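Local coordinates for ParB domain protein nuclease (Sulfolobus solfataricus, PDB 5K5D) that probably takes part in archaeal DNA partition as a ParB-like protein of the pNOB8-type segregation machinery, possibly with nuclease activity, at residues Asn32-Asp37 with Gly102-Leu107. The protein carries 4 engineered substitutions. Residues are numbered along the deposited sequence; the frame is centred on the assembly and turned at random.
Sequences NNSRED and GVRRQL. With CIT (citric acid), chain E.
A citrate-filled pocket of the ParB-N domain brings Asn32 and Arg104 together around one carboxylate oxygen of the ligand, which probably came from the crystallisation liquor. Asn32 ND2 donates to CIT O2 over 3.1 Å in a nearly straight bond, 164° at the hydrogen. Arg104 NH2 reaches the same oxygen, CIT O2, at 2.7 Å, with O2 at the edge of the guanidinium and in its plane. The ligand thus bridges the loop 32-37 and the loop 102-107, and Gly62 N, Tyr63 N, Thr64 OG1 and Arg65 N, at the start of helix 63-71, also bind it.

Bonds within each loop hold the two donors. With chi1 at 48°, Asn32 tucks its amide between its backbone N and carbonyl carbon, and OD1 takes the Ser34 N-H on a lone pair at 3.2 Å, closing an Asx turn. That bond, with a second one from ND2 to Pro30 O, sets the amide with ND2 facing the ligand. Arg104, its chain bent at chi2 and chi3, gives NH1 to Gln106 OE1 at 2.9 Å; this bond lies close to the guanidinium plane but comes to the acceptor from well above the amide plane. Ser34 OG lies 3.5 Å from Arg104 NH1, near the guanidinium plane, and is not counted as a bond.

Carbon atoms pack against these polar groups. Leu107 CD1 sits over one face of the Arg104 guanidinium, offset toward its rim, and 3.6 Å from Asn32 ND2. Ser34 CB presses on Gln106 CB at 3.4 Å.

Two loops far apart in sequence meet here beside a helix N-terminus whose backbone N-H groups also bind the citrate, an arrangement consistent with the phosphate-binding pocket of ParB/Srx-type N-terminal domains, though the natural ligand remains open.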
loop_
_atom_site.group_PDB
_atom_site.type_symbol
_atom_site.label_atom_id
_atom_site.label_comp_id
_atom_site.label_asym_id
_atom_site.label_seq_id
_atom_site.Cartn_x
_atom_site.Cartn_y
_atom_site.Cartn_z
ATOM N N ASN B 32 1.626 -3.708 -12.331
ATOM C CA ASN B 32 0.448 -3.227 -13.033
ATOM C C ASN B 32 0.624 -3.295 -14.547
ATOM O O ASN B 32 1.582 -3.895 -15.039
ATOM C CB ASN B 32 0.116 -1.801 -12.591
ATOM C CG ASN B 32 1.328 -0.898 -12.595
ATOM O OD1 ASN B 32 1.689 -0.337 -13.627
ATOM N ND2 ASN B 32 1.970 -0.759 -11.439
ATOM N N ASN B 33 -0.304 -2.686 -15.280
ATOM C CA ASN B 33 -0.297 -2.768 -16.741
ATOM C C ASN B 33 0.140 -1.471 -17.412
ATOM O O ASN B 33 -0.262 -1.183 -18.539
ATOM C CB ASN B 33 -1.678 -3.179 -17.263
ATOM C CG ASN B 33 -2.101 -4.552 -16.778
ATOM O OD1 ASN B 33 -1.262 -5.384 -16.424
ATOM N ND2 ASN B 33 -3.408 -4.799 -16.759
ATOM N N SER B 34 0.969 -0.696 -16.725
ATOM C CA SER B 34 1.329 0.631 -17.210
ATOM C C SER B 34 2.637 0.648 -17.994
ATOM O O SER B 34 3.066 1.707 -18.457
ATOM C CB SER B 34 1.409 1.622 -16.049
ATOM O OG SER B 34 2.526 1.352 -15.219
ATOM N N ARG B 35 3.265 -0.516 -18.152
ATOM C CA ARG B 35 4.563 -0.577 -18.823
ATOM C C ARG B 35 4.524 -0.046 -20.254
ATOM O O ARG B 35 5.293 0.845 -20.607
ATOM C CB ARG B 35 5.156 -1.987 -18.810
ATOM C CG ARG B 35 6.572 -2.015 -19.379
ATOM C CD ARG B 35 7.183 -3.403 -19.410
ATOM N NE ARG B 35 8.570 -3.351 -19.865
ATOM C CZ ARG B 35 9.626 -3.349 -19.054
ATOM N NH1 ARG B 35 9.458 -3.411 -17.740
ATOM N NH2 ARG B 35 10.852 -3.294 -19.560
ATOM N N GLU B 36 3.643 -0.598 -21.081
ATOM C CA GLU B 36 3.542 -0.152 -22.468
ATOM C C GLU B 36 3.186 1.333 -22.519
ATOM O O GLU B 36 3.577 2.050 -23.442
ATOM C CB GLU B 36 2.520 -0.992 -23.241
ATOM C CG GLU B 36 2.890 -2.466 -23.335
ATOM C CD GLU B 36 1.824 -3.303 -24.019
ATOM O OE1 GLU B 36 0.942 -2.718 -24.685
ATOM O OE2 GLU B 36 1.867 -4.546 -23.887
ATOM N N ASP B 37 2.457 1.792 -21.507
ATOM C CA ASP B 37 2.092 3.197 -21.404
ATOM C C ASP B 37 3.330 4.096 -21.374
ATOM O O ASP B 37 3.551 4.882 -22.299
ATOM C CB ASP B 37 1.214 3.441 -20.171
ATOM C CG ASP B 37 -0.012 2.541 -20.140
ATOM O OD1 ASP B 37 0.135 1.318 -20.362
ATOM O OD2 ASP B 37 -1.124 3.058 -19.897
ATOM N N GLY B 102 0.659 7.064 -5.290
ATOM C CA GLY B 102 -0.672 6.991 -4.707
ATOM C C GLY B 102 -1.775 7.630 -5.535
ATOM O O GLY B 102 -2.907 7.147 -5.541
ATOM N N VAL B 103 -1.451 8.719 -6.228
ATOM C CA VAL B 103 -2.424 9.429 -7.058
ATOM C C VAL B 103 -2.481 8.865 -8.481
ATOM O O VAL B 103 -3.411 9.144 -9.235
ATOM C CB VAL B 103 -2.109 10.945 -7.118
ATOM C CG1 VAL B 103 -3.021 11.649 -8.111
ATOM C CG2 VAL B 103 -2.240 11.569 -5.745
ATOM N N ARG B 104 -1.483 8.059 -8.834
ATOM C CA ARG B 104 -1.338 7.542 -10.194
ATOM C C ARG B 104 -2.586 6.807 -10.701
ATOM O O ARG B 104 -3.173 5.992 -9.992
ATOM C CB ARG B 104 -0.103 6.642 -10.287
ATOM C CG ARG B 104 0.457 6.492 -11.688
ATOM C CD ARG B 104 1.973 6.378 -11.665
ATOM N NE ARG B 104 2.418 5.159 -11.003
ATOM C CZ ARG B 104 2.793 4.058 -11.644
ATOM N NH1 ARG B 104 2.780 4.026 -12.968
ATOM N NH2 ARG B 104 3.182 2.988 -10.963
ATOM N N ARG B 105 -2.977 7.102 -11.936
ATOM C CA ARG B 105 -4.196 6.542 -12.509
ATOM C C ARG B 105 -3.984 5.143 -13.079
ATOM O O ARG B 105 -4.917 4.341 -13.130
ATOM C CB ARG B 105 -4.754 7.472 -13.587
ATOM C CG ARG B 105 -3.765 7.789 -14.695
ATOM C CD ARG B 105 -4.048 9.149 -15.316
ATOM N NE ARG B 105 -4.289 10.175 -14.302
ATOM C CZ ARG B 105 -3.367 10.638 -13.463
ATOM N NH1 ARG B 105 -2.127 10.164 -13.501
ATOM N NH2 ARG B 105 -3.687 11.572 -12.577
ATOM N N GLN B 106 -2.762 4.846 -13.505
ATOM C CA GLN B 106 -2.457 3.519 -14.026
ATOM C C GLN B 106 -2.678 2.442 -12.962
ATOM O O GLN B 106 -2.687 1.249 -13.271
ATOM C CB GLN B 106 -1.021 3.450 -14.551
ATOM C CG GLN B 106 -0.680 4.493 -15.597
ATOM C CD GLN B 106 0.224 5.580 -15.050
ATOM O OE1 GLN B 106 1.451 5.472 -15.111
ATOM N NE2 GLN B 106 -0.378 6.635 -14.507
ATOM N N LEU B 107 -2.856 2.866 -11.713
ATOM C CA LEU B 107 -3.070 1.931 -10.611
ATOM C C LEU B 107 -4.533 1.899 -10.162
ATOM O O LEU B 107 -5.105 2.933 -9.814
ATOM C CB LEU B 107 -2.165 2.282 -9.425
ATOM C CG LEU B 107 -0.696 1.850 -9.476
ATOM C CD1 LEU B 107 -0.070 2.162 -10.825
ATOM C CD2 LEU B 107 0.091 2.511 -8.348
HETATM C C1 CIT E . 5.648 1.461 -12.185
HETATM O O1 CIT E . 6.271 1.036 -13.179
HETATM O O2 CIT E . 4.657 0.818 -11.776
HETATM C C2 CIT E . 6.076 2.730 -11.484
HETATM C C3 CIT E . 7.590 2.872 -11.377
HETATM O O7 CIT E . 8.225 1.563 -11.299
HETATM C C4 CIT E . 7.914 3.740 -10.168
HETATM C C5 CIT E . 8.525 2.946 -9.040
HETATM O O3 CIT E . 7.804 2.511 -8.113
HETATM O O4 CIT E . 9.763 2.746 -9.021
HETATM C C6 CIT E . 8.116 3.632 -12.580
HETATM O O5 CIT E . 9.141 3.258 -13.188
HETATM O O6 CIT E . 7.526 4.659 -12.966
#